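Local structure of delta-1-pyrroline-5-carboxylate dehydrogenase, mitochondrial (Mus musculus, 4E3X) at residues B[101-106]-B[270-275]; B[224-229]-B[540-545]; B[282-287]-B[292-297]; B[300-303]-B[307-310]. The protein probably catalyses the irreversible NAD(+)-dependent oxidation of glutamic gamma-semialdehyde to L-glutamate, the second step of proline degradation to glutamate. All coordinates share one frame; numbering follows the deposited sequence.

Interaction 1. Residues B[101-106]-B[270-275]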
loop_
_atom_site.group_PDB
_atom_site.type_symbol
_atom_site.label_atom_id
_atom_site.label_comp_id
_atom_site.label_asym_id
_atom_site.label_seq_id
_atom_site.Cartn_x
_atom_site.Cartn_y
_atom_site.Cartn_z
ATOM N N LEU B 101 23.365 -2.404 -19.978
ATOM C CA LEU B 101 23.784 -3.005 -18.719
ATOM C C LEU B 101 22.615 -3.084 -17.746
ATOM O O LEU B 101 22.467 -4.067 -17.026
ATOM C CB LEU B 101 24.967 -2.249 -18.100
ATOM C CG LEU B 101 25.487 -2.822 -16.781
ATOM C CD1 LEU B 101 25.908 -4.278 -16.969
ATOM C CD2 LEU B 101 26.645 -1.985 -16.292
ATOM N N LEU B 102 21.784 -2.049 -17.726
ATOM C CA LEU B 102 20.614 -2.070 -16.866
ATOM C C LEU B 102 19.683 -3.219 -17.246
ATOM O O LEU B 102 19.169 -3.923 -16.383
ATOM C CB LEU B 102 19.887 -0.730 -16.925
ATOM C CG LEU B 102 20.618 0.453 -16.282
ATOM C CD1 LEU B 102 19.856 1.732 -16.554
ATOM C CD2 LEU B 102 20.827 0.253 -14.775
ATOM N N ASN B 103 19.471 -3.413 -18.542
ATOM C CA ASN B 103 18.622 -4.510 -18.969
ATOM C C ASN B 103 19.235 -5.882 -18.671
ATOM O O ASN B 103 18.524 -6.820 -18.314
ATOM C CB ASN B 103 18.226 -4.348 -20.439
ATOM C CG ASN B 103 17.091 -3.336 -20.624
ATOM O OD1 ASN B 103 17.196 -2.384 -21.400
ATOM N ND2 ASN B 103 16.012 -3.533 -19.886
ATOM N N ARG B 104 20.554 -5.991 -18.804
ATOM C CA ARG B 104 21.253 -7.209 -18.418
ATOM C C ARG B 104 21.068 -7.482 -16.930
ATOM O O ARG B 104 20.870 -8.630 -16.513
ATOM C CB ARG B 104 22.739 -7.078 -18.716
ATOM C CG ARG B 104 23.496 -8.325 -18.375
ATOM C CD ARG B 104 24.565 -8.579 -19.400
ATOM N NE ARG B 104 25.763 -7.799 -19.125
ATOM C CZ ARG B 104 26.649 -8.126 -18.195
ATOM N NH1 ARG B 104 26.441 -9.190 -17.437
ATOM N NH2 ARG B 104 27.734 -7.389 -18.016
ATOM N N ALA B 105 21.137 -6.422 -16.130
ATOM C CA ALA B 105 20.962 -6.544 -14.687
ATOM C C ALA B 105 19.558 -7.014 -14.334
ATOM O O ALA B 105 19.388 -7.852 -13.447
ATOM C CB ALA B 105 21.262 -5.220 -14.004
ATOM N N ILE B 106 18.554 -6.469 -15.025
ATOM C CA ILE B 106 17.173 -6.919 -14.842
ATOM C C ILE B 106 17.042 -8.408 -15.158
ATOM O O ILE B 106 16.494 -9.174 -14.365
ATOM C CB ILE B 106 16.190 -6.110 -15.723
ATOM C CG1 ILE B 106 16.079 -4.665 -15.216
ATOM C CG2 ILE B 106 14.817 -6.786 -15.773
ATOM C CD1 ILE B 106 15.407 -3.718 -16.198
ATOM N N GLY B 270 15.400 5.699 -14.902
ATOM C CA GLY B 270 13.949 5.697 -14.838
ATOM C C GLY B 270 13.319 5.212 -16.132
ATOM O O GLY B 270 12.385 4.411 -16.108
ATOM N N ASP B 271 13.844 5.678 -17.265
ATOM C CA ASP B 271 13.347 5.265 -18.580
ATOM C C ASP B 271 13.463 3.754 -18.733
ATOM O O ASP B 271 12.544 3.085 -19.221
ATOM C CB ASP B 271 14.145 5.905 -19.725
ATOM C CG ASP B 271 13.955 7.408 -19.837
ATOM O OD1 ASP B 271 13.108 7.994 -19.128
ATOM O OD2 ASP B 271 14.666 8.000 -20.676
ATOM N N THR B 272 14.618 3.220 -18.351
ATOM C CA THR B 272 14.875 1.797 -18.540
ATOM C C THR B 272 13.974 0.937 -17.651
ATOM O O THR B 272 13.315 0.006 -18.132
ATOM C CB THR B 272 16.342 1.445 -18.276
ATOM O OG1 THR B 272 17.187 2.276 -19.077
ATOM C CG2 THR B 272 16.597 -0.023 -18.612
ATOM N N VAL B 273 13.916 1.241 -16.357
ATOM C CA VAL B 273 13.126 0.381 -15.482
ATOM C C VAL B 273 11.621 0.463 -15.777
ATOM O O VAL B 273 10.921 -0.552 -15.700
ATOM C CB VAL B 273 13.438 0.576 -13.971
ATOM C CG1 VAL B 273 14.929 0.359 -13.700
ATOM C CG2 VAL B 273 12.980 1.938 -13.479
ATOM N N THR B 274 11.124 1.646 -16.139
ATOM C CA THR B 274 9.701 1.796 -16.451
ATOM C C THR B 274 9.337 1.259 -17.831
ATOM O O THR B 274 8.167 1.185 -18.166
ATOM C CB THR B 274 9.212 3.258 -16.299
ATOM O OG1 THR B 274 9.924 4.108 -17.215
ATOM C CG2 THR B 274 9.395 3.745 -14.857
ATOM N N SER B 275 10.343 0.870 -18.610
ATOM C CA SER B 275 10.117 0.250 -19.913
ATOM C C SER B 275 10.094 -1.271 -19.838
ATOM O O SER B 275 9.818 -1.926 -20.846
ATOM C CB SER B 275 11.189 0.678 -20.917
ATOM O OG SER B 275 11.038 2.040 -21.257
#
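Thr272 carries this contact, packing against Leu102 and Asn103. Its methyl CG2 lies 3.8 Å from Leu102 CB. The end of Asn103 also comes up to that methyl, though the Asn103 side chain starts out along the flank. The second branch of Thr272 meets the leucine tip: Leu102 CD1 sits 3.7 Å from Thr272 OG1. This is a van der Waals contact. The hydroxyl hydrogen-bonds to Thr268 O, one turn earlier on its own helix.

The torsion of Thr272 sorts the two branches. With chi1 at -54°, OG1 stands beside the backbone N and CG2 is anti to it. No hydrogen bond joins the two segments, yet the helices approach closely, with Leu102 CA and Thr272 CA 7.1 Å apart. Thr274 and Ser275 turn their hydroxyls back on the helix. Gly270 O accepts both Thr274 N and Thr274 OG1, from opposite faces of its plane, and Ser275 OG bonds to Asp271 O at 2.7 Å.

The contact joins helix 99-118 to helix 266-274, against the parallel sheet. Leu102 also touches Val262, just past strand 259-261. Ile106 and Val273 both rest on Phe203 of strand 203-207.

Interaction 2. Residues B[224-229]-B[540-545]; sequences ALMGNV and RWTSPQ
Asn228 and Met226 both carry CG anti to their carbonyl carbon, with chi1 at -61° and -57°, and both reach Trp541. In Asn228 this turn brings the amide to the Trp541 backbone. Asn228 ND2 donates to Trp541 O at 2.9 Å, nearly straight at 169°. The donor lies in the carbonyl plane, on a lone pair, and the acceptor lies almost in the amide plane.

Met226 makes the apolar half. Its CB is 4.1 Å from Trp541 CB, and the two side chains cross at about a right angle. The bent methionine chain then carries CE to within 4.2 Å of Thr542 CB. The indole itself leads away and meets Tyr537 edge-to-face. Helix 213-225 ends here in a Schellman motif, with Gly227 at C-prime, its positive phi suited to glycine. The chain after Trp541 lies against the second subunit, where Asn529 of that subunit bonds to Ser543 OG.

The buried amide of Asn228 is used at both ends. ND2 also donates to Pro223 O, and OD1 accepts from Leu200 N. A leucine here would probably leave Trp541 O and Leu200 N without their mates. One amide thus ties a helix end, the Trp541 backbone and a neighbouring loop together.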
loop_
_atom_site.group_PDB
_atom_site.type_symbol
_atom_site.label_atom_id
_atom_site.label_comp_id
_atom_site.label_asym_id
_atom_site.label_seq_id
_atom_site.Cartn_x
_atom_site.Cartn_y
_atom_site.Cartn_z
ATOM N N ALA B 224 14.600 -6.482 -0.685
ATOM C CA ALA B 224 15.345 -7.730 -0.794
ATOM C C ALA B 224 15.015 -8.685 0.358
ATOM O O ALA B 224 14.862 -9.895 0.155
ATOM C CB ALA B 224 16.838 -7.458 -0.866
ATOM N N LEU B 225 14.913 -8.148 1.568
ATOM C CA LEU B 225 14.528 -8.941 2.732
ATOM C C LEU B 225 13.228 -9.705 2.500
ATOM O O LEU B 225 13.083 -10.854 2.931
ATOM C CB LEU B 225 14.378 -8.035 3.952
ATOM C CG LEU B 225 13.772 -8.637 5.217
ATOM C CD1 LEU B 225 14.713 -9.661 5.855
ATOM C CD2 LEU B 225 13.434 -7.499 6.181
ATOM N N MET B 226 12.295 -9.073 1.790
ATOM C CA MET B 226 10.978 -9.648 1.554
ATOM C C MET B 226 10.917 -10.542 0.318
ATOM O O MET B 226 9.840 -10.906 -0.135
ATOM C CB MET B 226 9.933 -8.533 1.473
ATOM C CG MET B 226 9.894 -7.659 2.719
ATOM S SD MET B 226 9.682 -8.560 4.262
ATOM C CE MET B 226 7.981 -9.090 4.120
ATOM N N GLY B 227 12.075 -10.931 -0.200
ATOM C CA GLY B 227 12.109 -11.887 -1.297
ATOM C C GLY B 227 12.125 -11.278 -2.679
ATOM O O GLY B 227 11.936 -11.976 -3.671
ATOM N N ASN B 228 12.335 -9.968 -2.743
ATOM C CA ASN B 228 12.466 -9.296 -4.026
ATOM C C ASN B 228 13.894 -9.250 -4.536
ATOM O O ASN B 228 14.850 -9.432 -3.778
ATOM C CB ASN B 228 11.931 -7.876 -3.924
ATOM C CG ASN B 228 10.478 -7.861 -3.559
ATOM O OD1 ASN B 228 9.640 -8.179 -4.394
ATOM N ND2 ASN B 228 10.168 -7.539 -2.299
ATOM N N VAL B 229 14.017 -8.997 -5.832
ATOM C CA VAL B 229 15.294 -8.666 -6.434
ATOM C C VAL B 229 15.248 -7.202 -6.866
ATOM O O VAL B 229 14.188 -6.672 -7.191
ATOM C CB VAL B 229 15.659 -9.606 -7.602
ATOM C CG1 VAL B 229 15.825 -11.029 -7.090
ATOM C CG2 VAL B 229 14.617 -9.544 -8.712
ATOM N N ARG B 540 4.569 -3.268 1.985
ATOM C CA ARG B 540 4.533 -2.787 0.606
ATOM C C ARG B 540 5.307 -3.705 -0.342
ATOM O O ARG B 540 5.098 -3.664 -1.559
ATOM C CB ARG B 540 5.091 -1.368 0.496
ATOM C CG ARG B 540 4.253 -0.283 1.190
ATOM C CD ARG B 540 2.775 -0.238 0.720
ATOM N NE ARG B 540 2.602 0.266 -0.650
ATOM C CZ ARG B 540 1.782 -0.264 -1.562
ATOM N NH1 ARG B 540 1.072 -1.349 -1.282
ATOM N NH2 ARG B 540 1.684 0.283 -2.771
ATOM N N TRP B 541 6.197 -4.539 0.203
ATOM C CA TRP B 541 7.108 -5.334 -0.628
ATOM C C TRP B 541 6.772 -6.822 -0.641
ATOM O O TRP B 541 7.561 -7.635 -1.113
ATOM C CB TRP B 541 8.578 -5.067 -0.244
ATOM C CG TRP B 541 8.811 -3.598 -0.148
ATOM C CD1 TRP B 541 9.079 -2.881 0.982
ATOM C CD2 TRP B 541 8.700 -2.646 -1.212
ATOM N NE1 TRP B 541 9.156 -1.539 0.687
ATOM C CE2 TRP B 541 8.932 -1.370 -0.656
ATOM C CE3 TRP B 541 8.433 -2.746 -2.585
ATOM C CZ2 TRP B 541 8.895 -0.205 -1.418
ATOM C CZ3 TRP B 541 8.408 -1.592 -3.340
ATOM C CH2 TRP B 541 8.648 -0.336 -2.757
ATOM N N THR B 542 5.590 -7.164 -0.144
ATOM C CA THR B 542 5.086 -8.526 -0.243
ATOM C C THR B 542 3.700 -8.509 -0.885
ATOM O O THR B 542 2.925 -7.563 -0.692
ATOM C CB THR B 542 5.064 -9.249 1.143
ATOM O OG1 THR B 542 4.473 -10.545 1.009
ATOM C CG2 THR B 542 4.264 -8.474 2.177
ATOM N N SER B 543 3.408 -9.546 -1.666
ATOM C CA SER B 543 2.100 -9.744 -2.267
ATOM C C SER B 543 1.587 -11.088 -1.749
ATOM O O SER B 543 1.955 -12.141 -2.272
ATOM C CB SER B 543 2.237 -9.764 -3.795
ATOM O OG SER B 543 0.990 -9.960 -4.431
ATOM N N PRO B 544 0.778 -11.068 -0.679
ATOM C CA PRO B 544 0.480 -12.342 -0.015
ATOM C C PRO B 544 -0.373 -13.297 -0.844
ATOM O O PRO B 544 -1.202 -12.877 -1.653
ATOM C CB PRO B 544 -0.270 -11.908 1.252
ATOM C CG PRO B 544 0.183 -10.476 1.486
ATOM C CD PRO B 544 0.299 -9.910 0.098
ATOM N N GLN B 545 -0.134 -14.587 -0.642
ATOM C CA GLN B 545 -0.977 -15.645 -1.168
ATOM C C GLN B 545 -1.585 -16.371 0.014
ATOM O O GLN B 545 -0.922 -16.552 1.027
ATOM C CB GLN B 545 -0.121 -16.622 -1.967
ATOM C CG GLN B 545 -0.863 -17.842 -2.502
ATOM C CD GLN B 545 0.082 -18.892 -3.023
ATOM O OE1 GLN B 545 1.078 -19.212 -2.375
ATOM N NE2 GLN B 545 -0.208 -19.423 -4.211
#

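Interaction 3. Residues B[282-287]-B[292-297]. With PRO (proline), chain C.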
loop_
_atom_site.group_PDB
_atom_site.type_symbol
_atom_site.label_atom_id
_atom_site.label_comp_id
_atom_site.label_asym_id
_atom_site.label_seq_id
_atom_site.Cartn_x
_atom_site.Cartn_y
_atom_site.Cartn_z
ATOM N N ILE B 282 8.849 0.602 -7.409
ATOM C CA ILE B 282 9.879 1.610 -7.319
ATOM C C ILE B 282 9.899 2.090 -5.880
ATOM O O ILE B 282 8.868 2.484 -5.332
ATOM C CB ILE B 282 9.613 2.786 -8.276
ATOM C CG1 ILE B 282 9.559 2.296 -9.730
ATOM C CG2 ILE B 282 10.694 3.830 -8.117
ATOM C CD1 ILE B 282 9.193 3.378 -10.727
ATOM N N ASN B 283 11.077 2.035 -5.270
ATOM C CA ASN B 283 11.256 2.505 -3.904
ATOM C C ASN B 283 12.170 3.719 -3.983
ATOM O O ASN B 283 13.375 3.586 -4.207
ATOM C CB ASN B 283 11.861 1.407 -3.025
ATOM C CG ASN B 283 11.554 1.602 -1.544
ATOM O OD1 ASN B 283 10.766 2.476 -1.178
ATOM N ND2 ASN B 283 12.170 0.782 -0.685
ATOM N N PHE B 284 11.571 4.898 -3.837
ATOM C CA PHE B 284 12.203 6.158 -4.183
ATOM C C PHE B 284 12.306 7.103 -2.995
ATOM O O PHE B 284 11.379 7.218 -2.191
ATOM C CB PHE B 284 11.370 6.830 -5.277
ATOM C CG PHE B 284 11.854 8.208 -5.664
ATOM C CD1 PHE B 284 11.312 9.352 -5.077
ATOM C CD2 PHE B 284 12.843 8.359 -6.625
ATOM C CE1 PHE B 284 11.757 10.615 -5.441
ATOM C CE2 PHE B 284 13.293 9.613 -6.986
ATOM C CZ PHE B 284 12.750 10.742 -6.394
ATOM N N THR B 285 13.429 7.802 -2.902
ATOM C CA THR B 285 13.531 8.965 -2.020
ATOM C C THR B 285 14.304 10.046 -2.763
ATOM O O THR B 285 15.395 9.789 -3.264
ATOM C CB THR B 285 14.167 8.617 -0.652
ATOM O OG1 THR B 285 13.344 7.645 0.017
ATOM C CG2 THR B 285 14.282 9.870 0.226
ATOM N N GLY B 286 13.715 11.238 -2.849
ATOM C CA GLY B 286 14.272 12.330 -3.633
ATOM C C GLY B 286 13.241 13.428 -3.828
ATOM O O GLY B 286 12.437 13.683 -2.935
ATOM N N SER B 287 13.243 14.069 -4.998
ATOM C CA SER B 287 12.393 15.240 -5.232
ATOM C C SER B 287 10.966 14.887 -5.642
ATOM O O SER B 287 10.714 13.827 -6.220
ATOM C CB SER B 287 13.006 16.142 -6.311
ATOM O OG SER B 287 12.771 15.601 -7.605
ATOM N N LYS B 292 6.984 12.221 -9.319
ATOM C CA LYS B 292 5.832 12.372 -10.201
ATOM C C LYS B 292 6.133 11.889 -11.617
ATOM O O LYS B 292 5.291 11.264 -12.258
ATOM C CB LYS B 292 5.375 13.827 -10.246
ATOM C CG LYS B 292 4.733 14.307 -8.951
ATOM C CD LYS B 292 3.915 15.588 -9.136
ATOM C CE LYS B 292 4.674 16.641 -9.893
ATOM N NZ LYS B 292 3.954 17.947 -9.865
ATOM N N HIS B 293 7.333 12.189 -12.104
ATOM C CA HIS B 293 7.731 11.773 -13.441
ATOM C C HIS B 293 7.732 10.245 -13.552
ATOM O O HIS B 293 7.188 9.682 -14.501
ATOM C CB HIS B 293 9.116 12.336 -13.763
ATOM C CG HIS B 293 9.635 11.937 -15.105
ATOM N ND1 HIS B 293 9.045 12.347 -16.279
ATOM C CD2 HIS B 293 10.689 11.164 -15.460
ATOM C CE1 HIS B 293 9.718 11.851 -17.302
ATOM N NE2 HIS B 293 10.724 11.136 -16.833
ATOM N N LEU B 294 8.326 9.579 -12.565
ATOM C CA LEU B 294 8.327 8.114 -12.547
ATOM C C LEU B 294 6.906 7.550 -12.500
ATOM O O LEU B 294 6.585 6.574 -13.185
ATOM C CB LEU B 294 9.149 7.598 -11.367
ATOM C CG LEU B 294 10.650 7.850 -11.484
ATOM C CD1 LEU B 294 11.314 7.687 -10.134
ATOM C CD2 LEU B 294 11.289 6.923 -12.520
ATOM N N TRP B 295 6.058 8.165 -11.685
ATOM C CA TRP B 295 4.664 7.764 -11.585
ATOM C C TRP B 295 3.978 7.854 -12.947
ATOM O O TRP B 295 3.239 6.946 -13.345
ATOM C CB TRP B 295 3.988 8.650 -10.544
ATOM C CG TRP B 295 2.559 8.354 -10.185
ATOM C CD1 TRP B 295 1.474 8.323 -11.020
ATOM C CD2 TRP B 295 2.055 8.154 -8.864
ATOM N NE1 TRP B 295 0.328 8.087 -10.294
ATOM C CE2 TRP B 295 0.657 7.977 -8.970
ATOM C CE3 TRP B 295 2.650 8.097 -7.599
ATOM C CZ2 TRP B 295 -0.151 7.744 -7.856
ATOM C CZ3 TRP B 295 1.852 7.860 -6.498
ATOM C CH2 TRP B 295 0.460 7.689 -6.634
ATOM N N ARG B 296 4.225 8.941 -13.666
ATOM C CA ARG B 296 3.635 9.141 -14.985
ATOM C C ARG B 296 4.212 8.183 -16.039
ATOM O O ARG B 296 3.510 7.748 -16.947
ATOM C CB ARG B 296 3.767 10.610 -15.413
ATOM C CG ARG B 296 2.827 11.561 -14.637
ATOM C CD ARG B 296 3.017 13.032 -15.025
ATOM N NE ARG B 296 1.821 13.846 -14.776
ATOM C CZ ARG B 296 1.771 14.932 -14.002
ATOM N NH1 ARG B 296 2.847 15.365 -13.366
ATOM N NH2 ARG B 296 0.626 15.592 -13.862
ATOM N N GLN B 297 5.496 7.856 -15.917
ATOM C CA GLN B 297 6.081 6.874 -16.828
ATOM C C GLN B 297 5.453 5.496 -16.646
ATOM O O GLN B 297 5.181 4.788 -17.615
ATOM C CB GLN B 297 7.590 6.784 -16.646
ATOM C CG GLN B 297 8.307 8.002 -17.194
ATOM C CD GLN B 297 9.812 7.848 -17.200
ATOM O OE1 GLN B 297 10.423 7.636 -16.156
ATOM N NE2 GLN B 297 10.419 7.958 -18.380
HETATM N N PRO C . 0.369 16.718 -6.276
HETATM C CA PRO C . 1.208 17.640 -5.503
HETATM C C PRO C . 2.273 18.245 -6.395
HETATM O O PRO C . 2.372 17.845 -7.555
HETATM C CB PRO C . 1.858 16.728 -4.458
HETATM C CG PRO C . 1.002 15.493 -4.424
HETATM C CD PRO C . 0.543 15.324 -5.829
HETATM O OXT PRO C . 3.030 19.130 -5.987
#
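Phe284 and Leu294 meet with their side chains at about a right angle. One leucine methyl does the touching: Leu294 CD1 lies 3.9 Å from Phe284 CD2 and a little farther from Phe284 CE2. It approaches the ring obliquely. The ring is sent toward the helix by chi1 of 176°, which sets CG anti to the backbone N. Nearer the leucine backbone, Ile282 extends its chain until CD1 stands 4.3 Å from Leu294 CB. Leu294 therefore packs against two residues, spaced two apart on the same side of the strand. The contact is wholly apolar, without a cross-segment hydrogen bond.

Two residues before Leu294 and on a different side of the helix, Lys292 turns to a bound proline. A bend at chi3 (-49°) lets its tip reach the carboxylate, and Lys292 NZ donates to O of the proline in chain C at 2.8 Å. The same ammonium forms a salt bridge with Asp303 of the second subunit. A methionine in its place would probably leave that Asp303 and the proline carboxylate without the lysine charge. The proline also bonds to Leu302 O of the second subunit, so it bridges the dimer interface.

Past the strand, Gly286 and Ser287 belong to the NAD(+) site. Ser287 is the N-cap of the helix. Strand 279-285 and helix 288-300 are the first two elements of a beta-alpha-beta unit completed by strand 310-314, in the Rossmann-like NAD(+)-binding domain. Phe284 and Leu294 also both touch Ile207 of strand 203-207, the neighbour in the sheet.

Interaction 4. Residues B[300-303]-B[307-310]; sequences QNLD and TFPR. With PRO (proline), chain I.
Leu302 meets Phe308 and Pro309 through a single methyl. Leu302 CD1 lies 4.2 Å from Phe308 CD2 and 4.3 Å from Pro309 CD, so it sits against both residues. It comes to the phenyl ring obliquely. The leucine leaves its backbone along the flank, but chi1 of -160° and a turn at chi2 bring its end across. These apolar contacts join the two segments; no hydrogen bond runs between them.

The polar contact is made to the bound proline of chain I. Its ring nitrogen donates to Leu302 O at 2.8 Å. The proline carboxylate is hydrogen-bonded to Lys292 of the second subunit, so the ligand spans the dimer interface. Asp303 adds salt bridges to Lys292 and Arg296 of that subunit.

The ligand also meets a ring. The proline lies over one face of Phe308, with its CG 3.7 Å from Phe308 CE1 and set toward the rim. This is a CH-pi type of approach. Phe308 also meets Phe291 of the second subunit edge-to-face. Leu302 thus gives its carbonyl to the ligand and its methyl to the ring beneath that ligand. Phe305 is a further residue of the pocket.

Both segments belong to the connection from helix 288-300 to strand 310-314. Asn301 ties the start of this loop to Thr274 O of helix 266-274. At the far end, Arg310 enters the sheet beside Ile282 of strand 279-285.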
loop_
_atom_site.group_PDB
_atom_site.type_symbol
_atom_site.label_atom_id
_atom_site.label_comp_id
_atom_site.label_asym_id
_atom_site.label_seq_id
_atom_site.Cartn_x
_atom_site.Cartn_y
_atom_site.Cartn_z
ATOM N N GLN B 300 2.000 5.663 -18.236
ATOM C CA GLN B 300 2.118 5.641 -19.691
ATOM C C GLN B 300 2.307 4.220 -20.192
ATOM O O GLN B 300 1.734 3.831 -21.210
ATOM C CB GLN B 300 3.296 6.517 -20.135
ATOM C CG GLN B 300 3.582 6.509 -21.637
ATOM C CD GLN B 300 4.868 7.246 -21.999
ATOM O OE1 GLN B 300 5.810 7.310 -21.206
ATOM N NE2 GLN B 300 4.909 7.804 -23.204
ATOM N N ASN B 301 3.119 3.452 -19.474
ATOM C CA ASN B 301 3.461 2.097 -19.894
ATOM C C ASN B 301 2.617 1.008 -19.243
ATOM O O ASN B 301 2.976 -0.166 -19.280
ATOM C CB ASN B 301 4.947 1.831 -19.670
ATOM C CG ASN B 301 5.817 2.532 -20.686
ATOM O OD1 ASN B 301 5.322 3.074 -21.682
ATOM N ND2 ASN B 301 7.122 2.520 -20.452
ATOM N N LEU B 302 1.478 1.395 -18.679
ATOM C CA LEU B 302 0.694 0.479 -17.854
ATOM C C LEU B 302 0.271 -0.799 -18.583
ATOM O O LEU B 302 0.159 -1.852 -17.960
ATOM C CB LEU B 302 -0.523 1.199 -17.266
ATOM C CG LEU B 302 -1.177 0.566 -16.037
ATOM C CD1 LEU B 302 -0.153 0.387 -14.923
ATOM C CD2 LEU B 302 -2.342 1.416 -15.567
ATOM N N ASP B 303 0.054 -0.713 -19.896
ATOM C CA ASP B 303 -0.350 -1.886 -20.681
ATOM C C ASP B 303 0.679 -3.011 -20.635
ATOM O O ASP B 303 0.319 -4.185 -20.645
ATOM C CB ASP B 303 -0.559 -1.539 -22.160
ATOM C CG ASP B 303 -1.692 -0.559 -22.400
ATOM O OD1 ASP B 303 -2.538 -0.363 -21.512
ATOM O OD2 ASP B 303 -1.742 0.003 -23.514
ATOM N N THR B 307 2.144 -6.964 -13.887
ATOM C CA THR B 307 1.216 -6.607 -12.820
ATOM C C THR B 307 1.236 -5.098 -12.614
ATOM O O THR B 307 1.859 -4.369 -13.388
ATOM C CB THR B 307 1.498 -7.370 -11.504
ATOM O OG1 THR B 307 0.399 -7.191 -10.598
ATOM C CG2 THR B 307 2.794 -6.902 -10.848
ATOM N N PHE B 308 0.544 -4.626 -11.587
ATOM C CA PHE B 308 0.468 -3.198 -11.309
ATOM C C PHE B 308 1.624 -2.801 -10.404
ATOM O O PHE B 308 1.677 -3.230 -9.252
ATOM C CB PHE B 308 -0.874 -2.879 -10.647
ATOM C CG PHE B 308 -2.050 -3.096 -11.561
ATOM C CD1 PHE B 308 -2.738 -4.299 -11.562
ATOM C CD2 PHE B 308 -2.431 -2.115 -12.458
ATOM C CE1 PHE B 308 -3.805 -4.504 -12.428
ATOM C CE2 PHE B 308 -3.496 -2.310 -13.322
ATOM C CZ PHE B 308 -4.180 -3.504 -13.311
ATOM N N PRO B 309 2.558 -1.972 -10.917
ATOM C CA PRO B 309 3.710 -1.641 -10.069
ATOM C C PRO B 309 3.328 -0.825 -8.835
ATOM O O PRO B 309 2.377 -0.041 -8.864
ATOM C CB PRO B 309 4.625 -0.836 -11.006
ATOM C CG PRO B 309 4.227 -1.302 -12.404
ATOM C CD PRO B 309 2.728 -1.471 -12.299
ATOM N N ARG B 310 4.090 -1.017 -7.766
ATOM C CA ARG B 310 3.899 -0.305 -6.510
ATOM C C ARG B 310 4.937 0.783 -6.358
ATOM O O ARG B 310 6.136 0.497 -6.306
ATOM C CB ARG B 310 4.027 -1.264 -5.335
ATOM C CG ARG B 310 2.951 -2.310 -5.321
ATOM C CD ARG B 310 3.098 -3.233 -4.139
ATOM N NE ARG B 310 2.039 -4.241 -4.129
ATOM C CZ ARG B 310 1.803 -5.063 -3.116
ATOM N NH1 ARG B 310 2.553 -5.006 -2.021
ATOM N NH2 ARG B 310 0.821 -5.952 -3.201
HETATM N N PRO I . -0.765 -4.386 -17.262
HETATM C CA PRO I . -1.661 -5.491 -17.604
HETATM C C PRO I . -2.685 -5.021 -18.617
HETATM O O PRO I . -2.713 -3.838 -18.947
HETATM C CB PRO I . -2.342 -5.809 -16.269
HETATM C CG PRO I . -1.454 -5.250 -15.227
HETATM C CD PRO I . -0.903 -4.007 -15.845
HETATM O OXT PRO I . -3.495 -5.804 -19.113
#

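Overall arrangement
All four contacts are made mainly by buried residues, but they differ in place. Interaction 1 joins two helices within one subunit, and no other chain touches it. Interactions 2, 3 and 4 all reach the second subunit. Interactions 3 and 4 follow one beta-alpha-beta unit, from strand through helix to return loop, and each carries a proline at the dimer interface. Their cross-segment packing is apolar, whereas interaction 2 alone has a hydrogen bond between its segments. Arg310 links interaction 4 to interaction 2 through Arg540 O and Thr542 O. Asp271 with Gln297, and Thr274 with Asn301, tie interaction 1 to interactions 3 and 4.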